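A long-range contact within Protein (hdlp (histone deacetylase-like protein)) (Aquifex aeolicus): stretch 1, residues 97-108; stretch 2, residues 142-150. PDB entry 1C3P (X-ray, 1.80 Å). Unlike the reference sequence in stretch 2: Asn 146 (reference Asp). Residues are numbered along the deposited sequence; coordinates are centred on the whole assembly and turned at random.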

ATOM      1  N   TYR A  97       1.726  20.220  -1.305  1.00 17.51           N
ATOM      2  CA  TYR A  97       1.953  19.822  -2.686  1.00 20.69           C
ATOM      3  C   TYR A  97       1.895  18.309  -2.897  1.00 20.12           C
ATOM      4  O   TYR A  97       2.076  17.811  -4.006  1.00 19.76           O
ATOM      5  CB  TYR A  97       3.249  20.420  -3.238  1.00 21.82           C
ATOM      6  CG  TYR A  97       3.117  21.915  -3.463  1.00 22.72           C
ATOM      7  CD1 TYR A  97       3.397  22.833  -2.446  1.00 28.47           C
ATOM      8  CD2 TYR A  97       2.630  22.405  -4.675  1.00 19.74           C
ATOM      9  CE1 TYR A  97       3.196  24.208  -2.635  1.00 24.45           C
ATOM     10  CE2 TYR A  97       2.424  23.775  -4.875  1.00 21.63           C
ATOM     11  CZ  TYR A  97       2.707  24.668  -3.855  1.00 23.13           C
ATOM     12  OH  TYR A  97       2.497  26.016  -4.063  1.00 28.54           O
ATOM     13  N   ALA A  98       1.630  17.569  -1.835  1.00 18.56           N
ATOM     14  CA  ALA A  98       1.480  16.137  -1.992  1.00 22.23           C
ATOM     15  C   ALA A  98       0.031  15.905  -2.401  1.00 23.56           C
ATOM     16  O   ALA A  98      -0.288  14.900  -3.017  1.00 20.14           O
ATOM     17  CB  ALA A  98       1.747  15.414  -0.676  1.00 27.92           C
ATOM     18  N   MET A  99      -0.841  16.862  -2.092  1.00 16.84           N
ATOM     19  CA  MET A  99      -2.273  16.650  -2.356  1.00 17.60           C
ATOM     20  C   MET A  99      -2.647  16.433  -3.805  1.00 18.98           C
ATOM     21  O   MET A  99      -3.600  15.713  -4.097  1.00 18.21           O
ATOM     22  CB  MET A  99      -3.108  17.789  -1.759  1.00 17.05           C
ATOM     23  CG  MET A  99      -3.232  19.010  -2.636  1.00 11.16           C
ATOM     24  SD  MET A  99      -3.833  20.382  -1.604  1.00 16.54           S
ATOM     25  CE  MET A  99      -5.455  19.734  -1.077  1.00 17.83           C
ATOM     26  N   PHE A 100      -1.934  17.065  -4.728  1.00 12.87           N
ATOM     27  CA  PHE A 100      -2.249  16.810  -6.135  1.00 17.13           C
ATOM     28  C   PHE A 100      -1.015  16.432  -6.951  1.00 20.54           C
ATOM     29  O   PHE A 100      -1.023  15.432  -7.663  1.00 21.45           O
ATOM     30  CB  PHE A 100      -2.915  18.011  -6.806  1.00 15.23           C
ATOM     31  CG  PHE A 100      -3.299  17.739  -8.224  1.00 15.20           C
ATOM     32  CD1 PHE A 100      -4.405  16.941  -8.514  1.00 22.96           C
ATOM     33  CD2 PHE A 100      -2.493  18.185  -9.276  1.00 17.12           C
ATOM     34  CE1 PHE A 100      -4.700  16.586  -9.833  1.00 19.23           C
ATOM     35  CE2 PHE A 100      -2.781  17.833 -10.595  1.00 16.99           C
ATOM     36  CZ  PHE A 100      -3.886  17.030 -10.875  1.00 17.78           C
ATOM     37  N   THR A 101       0.053  17.213  -6.854  1.00 18.02           N
ATOM     38  CA  THR A 101       1.247  16.894  -7.637  1.00 15.25           C
ATOM     39  C   THR A 101       1.861  15.559  -7.222  1.00 14.12           C
ATOM     40  O   THR A 101       2.058  14.687  -8.056  1.00 16.86           O
ATOM     41  CB  THR A 101       2.279  18.020  -7.516  1.00 16.33           C
ATOM     42  OG1 THR A 101       1.703  19.230  -8.029  1.00 16.01           O
ATOM     43  CG2 THR A 101       3.523  17.708  -8.317  1.00 16.31           C
ATOM     44  N   GLY A 102       2.148  15.404  -5.933  1.00 13.77           N
ATOM     45  CA  GLY A 102       2.717  14.155  -5.442  1.00 16.29           C
ATOM     46  C   GLY A 102       1.736  13.012  -5.661  1.00 16.75           C
ATOM     47  O   GLY A 102       2.119  11.933  -6.096  1.00 14.48           O
ATOM     48  N   SER A 103       0.465  13.244  -5.352  1.00 16.24           N
ATOM     49  CA  SER A 103      -0.547  12.200  -5.550  1.00 16.72           C
ATOM     50  C   SER A 103      -0.671  11.825  -7.020  1.00 17.88           C
ATOM     51  O   SER A 103      -0.767  10.638  -7.358  1.00 14.17           O
ATOM     52  CB  SER A 103      -1.907  12.652  -5.007  1.00 15.97           C
ATOM     53  OG  SER A 103      -1.849  12.773  -3.591  1.00 26.86           O
ATOM     54  N   SER A 104      -0.662  12.820  -7.903  1.00 11.40           N
ATOM     55  CA  SER A 104      -0.747  12.509  -9.336  1.00 17.61           C
ATOM     56  C   SER A 104       0.464  11.714  -9.827  1.00 17.02           C
ATOM     57  O   SER A 104       0.371  10.884 -10.731  1.00 15.37           O
ATOM     58  CB  SER A 104      -0.859  13.798 -10.155  1.00 15.89           C
ATOM     59  OG  SER A 104      -2.139  14.361  -9.973  1.00 27.82           O
ATOM     60  N   LEU A 105       1.609  11.979  -9.230  1.00 17.10           N
ATOM     61  CA  LEU A 105       2.816  11.292  -9.632  1.00 16.95           C
ATOM     62  C   LEU A 105       2.762   9.821  -9.189  1.00 14.81           C
ATOM     63  O   LEU A 105       3.158   8.915  -9.919  1.00 17.74           O
ATOM     64  CB  LEU A 105       4.016  12.018  -9.020  1.00 18.44           C
ATOM     65  CG  LEU A 105       5.386  11.787  -9.636  1.00 29.88           C
ATOM     66  CD1 LEU A 105       5.362  12.227 -11.121  1.00 20.25           C
ATOM     67  CD2 LEU A 105       6.433  12.595  -8.831  1.00 29.39           C
ATOM     68  N   ALA A 106       2.251   9.587  -7.991  1.00 19.28           N
ATOM     69  CA  ALA A 106       2.135   8.226  -7.465  1.00 12.39           C
ATOM     70  C   ALA A 106       1.122   7.437  -8.287  1.00 14.79           C
ATOM     71  O   ALA A 106       1.292   6.241  -8.527  1.00 13.58           O
ATOM     72  CB  ALA A 106       1.699   8.274  -5.975  1.00 11.58           C
ATOM     73  N   THR A 107       0.073   8.119  -8.730  1.00 13.67           N
ATOM     74  CA  THR A 107      -0.994   7.479  -9.512  1.00 13.21           C
ATOM     75  C   THR A 107      -0.547   7.193 -10.940  1.00 15.80           C
ATOM     76  O   THR A 107      -0.849   6.131 -11.493  1.00 15.63           O
ATOM     77  CB  THR A 107      -2.255   8.356  -9.477  1.00 14.95           C
ATOM     78  OG1 THR A 107      -2.655   8.494  -8.103  1.00 15.72           O
ATOM     79  CG2 THR A 107      -3.400   7.747 -10.312  1.00  9.51           C
ATOM     80  N   GLY A 108       0.167   8.131 -11.547  1.00 14.08           N
ATOM     81  CA  GLY A 108       0.656   7.876 -12.882  1.00 14.62           C
ATOM     82  C   GLY A 108       1.596   6.676 -12.805  1.00 20.05           C
ATOM     83  O   GLY A 108       1.659   5.874 -13.738  1.00 17.53           O
ATOM     84  N   CYS A 142      -5.070  10.032   2.115  1.00 16.77           N
ATOM     85  CA  CYS A 142      -5.100   9.837   0.670  1.00 17.71           C
ATOM     86  C   CYS A 142      -6.034  10.809  -0.054  1.00 18.09           C
ATOM     87  O   CYS A 142      -7.161  11.054   0.402  1.00 16.60           O
ATOM     88  CB  CYS A 142      -5.535   8.401   0.351  1.00 13.95           C
ATOM     89  SG  CYS A 142      -4.476   7.132   1.076  1.00 16.63           S
ATOM     90  N   TYR A 143      -5.559  11.350  -1.182  1.00 12.50           N
ATOM     91  CA  TYR A 143      -6.345  12.277  -1.990  1.00 15.32           C
ATOM     92  C   TYR A 143      -6.769  11.649  -3.313  1.00 17.35           C
ATOM     93  O   TYR A 143      -7.830  11.975  -3.842  1.00 16.67           O
ATOM     94  CB  TYR A 143      -5.574  13.563  -2.302  1.00 13.07           C
ATOM     95  CG  TYR A 143      -4.972  14.233  -1.086  1.00 15.80           C
ATOM     96  CD1 TYR A 143      -3.735  13.827  -0.587  1.00 15.48           C
ATOM     97  CD2 TYR A 143      -5.639  15.276  -0.440  1.00 14.60           C
ATOM     98  CE1 TYR A 143      -3.164  14.454   0.535  1.00 11.99           C
ATOM     99  CE2 TYR A 143      -5.084  15.905   0.678  1.00 10.74           C
ATOM    100  CZ  TYR A 143      -3.843  15.489   1.155  1.00 20.89           C
ATOM    101  OH  TYR A 143      -3.261  16.131   2.227  1.00 18.87           O
ATOM    102  N   ILE A 144      -5.939  10.757  -3.851  1.00 14.93           N
ATOM    103  CA  ILE A 144      -6.258  10.087  -5.106  1.00 14.17           C
ATOM    104  C   ILE A 144      -6.103   8.590  -4.860  1.00 17.22           C
ATOM    105  O   ILE A 144      -5.096   8.153  -4.296  1.00 14.72           O
ATOM    106  CB  ILE A 144      -5.304  10.538  -6.213  1.00 14.87           C
ATOM    107  CG1 ILE A 144      -5.411  12.063  -6.381  1.00 16.98           C
ATOM    108  CG2 ILE A 144      -5.578   9.764  -7.499  1.00 13.55           C
ATOM    109  CD1 ILE A 144      -4.532  12.660  -7.487  1.00 17.42           C
ATOM    110  N   ASN A 145      -7.098   7.805  -5.269  1.00 13.46           N
ATOM    111  CA  ASN A 145      -7.050   6.358  -5.055  1.00 16.09           C
ATOM    112  C   ASN A 145      -6.413   5.687  -6.289  1.00 15.04           C
ATOM    113  O   ASN A 145      -7.119   5.340  -7.237  1.00 15.72           O
ATOM    114  CB  ASN A 145      -8.480   5.841  -4.841  1.00 14.50           C
ATOM    115  CG  ASN A 145      -8.510   4.445  -4.252  1.00 15.64           C
ATOM    116  OD1 ASN A 145      -7.886   3.529  -4.775  1.00 14.97           O
ATOM    117  ND2 ASN A 145      -9.225   4.285  -3.147  1.00 16.74           N
ATOM    118  N   ASN A 146      -5.092   5.493  -6.299  1.00 12.34           N
ATOM    119  CA  ASN A 146      -4.478   4.910  -7.500  1.00 15.31           C
ATOM    120  C   ASN A 146      -4.931   3.467  -7.719  1.00 13.04           C
ATOM    121  O   ASN A 146      -5.069   3.026  -8.857  1.00 14.76           O
ATOM    122  CB  ASN A 146      -2.951   5.078  -7.478  1.00 15.81           C
ATOM    123  CG  ASN A 146      -2.296   4.336  -6.350  1.00 15.25           C
ATOM    124  OD1 ASN A 146      -1.755   3.258  -6.557  1.00 13.57           O
ATOM    125  ND2 ASN A 146      -2.360   4.896  -5.136  1.00 10.85           N
ATOM    126  N   PRO A 147      -5.152   2.696  -6.639  1.00 14.28           N
ATOM    127  CA  PRO A 147      -5.623   1.338  -6.949  1.00 13.51           C
ATOM    128  C   PRO A 147      -6.946   1.367  -7.770  1.00 18.86           C
ATOM    129  O   PRO A 147      -7.121   0.578  -8.715  1.00 16.24           O
ATOM    130  CB  PRO A 147      -5.827   0.725  -5.568  1.00 14.44           C
ATOM    131  CG  PRO A 147      -4.696   1.389  -4.764  1.00 12.32           C
ATOM    132  CD  PRO A 147      -4.942   2.848  -5.185  1.00  7.62           C
ATOM    133  N   ALA A 148      -7.867   2.273  -7.426  1.00 15.01           N
ATOM    134  CA  ALA A 148      -9.152   2.346  -8.150  1.00 15.58           C
ATOM    135  C   ALA A 148      -8.962   2.883  -9.564  1.00 14.94           C
ATOM    136  O   ALA A 148      -9.616   2.424 -10.498  1.00 14.69           O
ATOM    137  CB  ALA A 148     -10.166   3.212  -7.385  1.00 12.93           C
ATOM    138  N   VAL A 149      -8.068   3.848  -9.725  1.00 12.49           N
ATOM    139  CA  VAL A 149      -7.766   4.382 -11.047  1.00 15.31           C
ATOM    140  C   VAL A 149      -7.201   3.228 -11.861  1.00 20.14           C
ATOM    141  O   VAL A 149      -7.610   3.000 -13.008  1.00 17.32           O
ATOM    142  CB  VAL A 149      -6.725   5.517 -10.973  1.00 14.77           C
ATOM    143  CG1 VAL A 149      -6.188   5.877 -12.373  1.00 14.68           C
ATOM    144  CG2 VAL A 149      -7.357   6.737 -10.336  1.00 12.50           C
ATOM    145  N   GLY A 150      -6.278   2.484 -11.258  1.00 15.45           N
ATOM    146  CA  GLY A 150      -5.660   1.368 -11.958  1.00 20.96           C
ATOM    147  C   GLY A 150      -6.615   0.259 -12.363  1.00 24.16           C
ATOM    148  O   GLY A 150      -6.521  -0.293 -13.468  1.00 19.50           O
TER

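No hydrogen bond joins these two stretches; the contact is packing, 432 Å² of buried surface counting both sides. The three hydroxyls of stretch 1 that lie nearest stretch 2 are bonded within their own helix, so none needs a partner across the contact. Ser 103 OG (chi1 m) donates to Ala 98 O at 2.7 Å, Ser 104 OG (also m) to Phe 100 O at 2.8 Å, and Thr 107 OG1 (chi1 m) to Ser 103 O at 3.0 Å. Each m rotamer turns its hydroxyl back along the helix, so these small polar residues can sit against apolar partners.

Ile 144 exploits this surface. Its CB points toward the helix, and chi1 m with chi2 t extends Ile 144 CD1 to Ser 103 CB at 3.6 Å and Ser 104 OG at 3.8 Å, while Ile 144 CG2 lies 3.2 Å from Thr 107 OG1. Branching at CB thus lets one side chain touch successive turns.

At the start of the helix, Tyr 143 (chi1 m, chi2 84°) lays its ring face over the backbone of Met 99. Met 99 CA is 3.7 Å from the Tyr 143 ring centroid, 13° off the normal, a CH-pi contact, and Met 99 CB, on a side chain with chi1 p, meets Tyr 143 CE2 at 3.7 Å. The tyrosine hydroxyl is satisfied elsewhere in the structure.

Farther along the helix, Thr 107 CA and Asn 146 CA come within 4.8 Å. Asn 146 (chi1 p), which differs from the reference sequence, offers Asn 146 CB to Thr 107 OG1 at 3.5 Å, and Thr 107 CG2 reaches Val 149 CG1 at 3.9 Å. Asn 145 points away, Asn 145 OD1 capping the second helix by accepting from Ala 148 N at 2.9 Å.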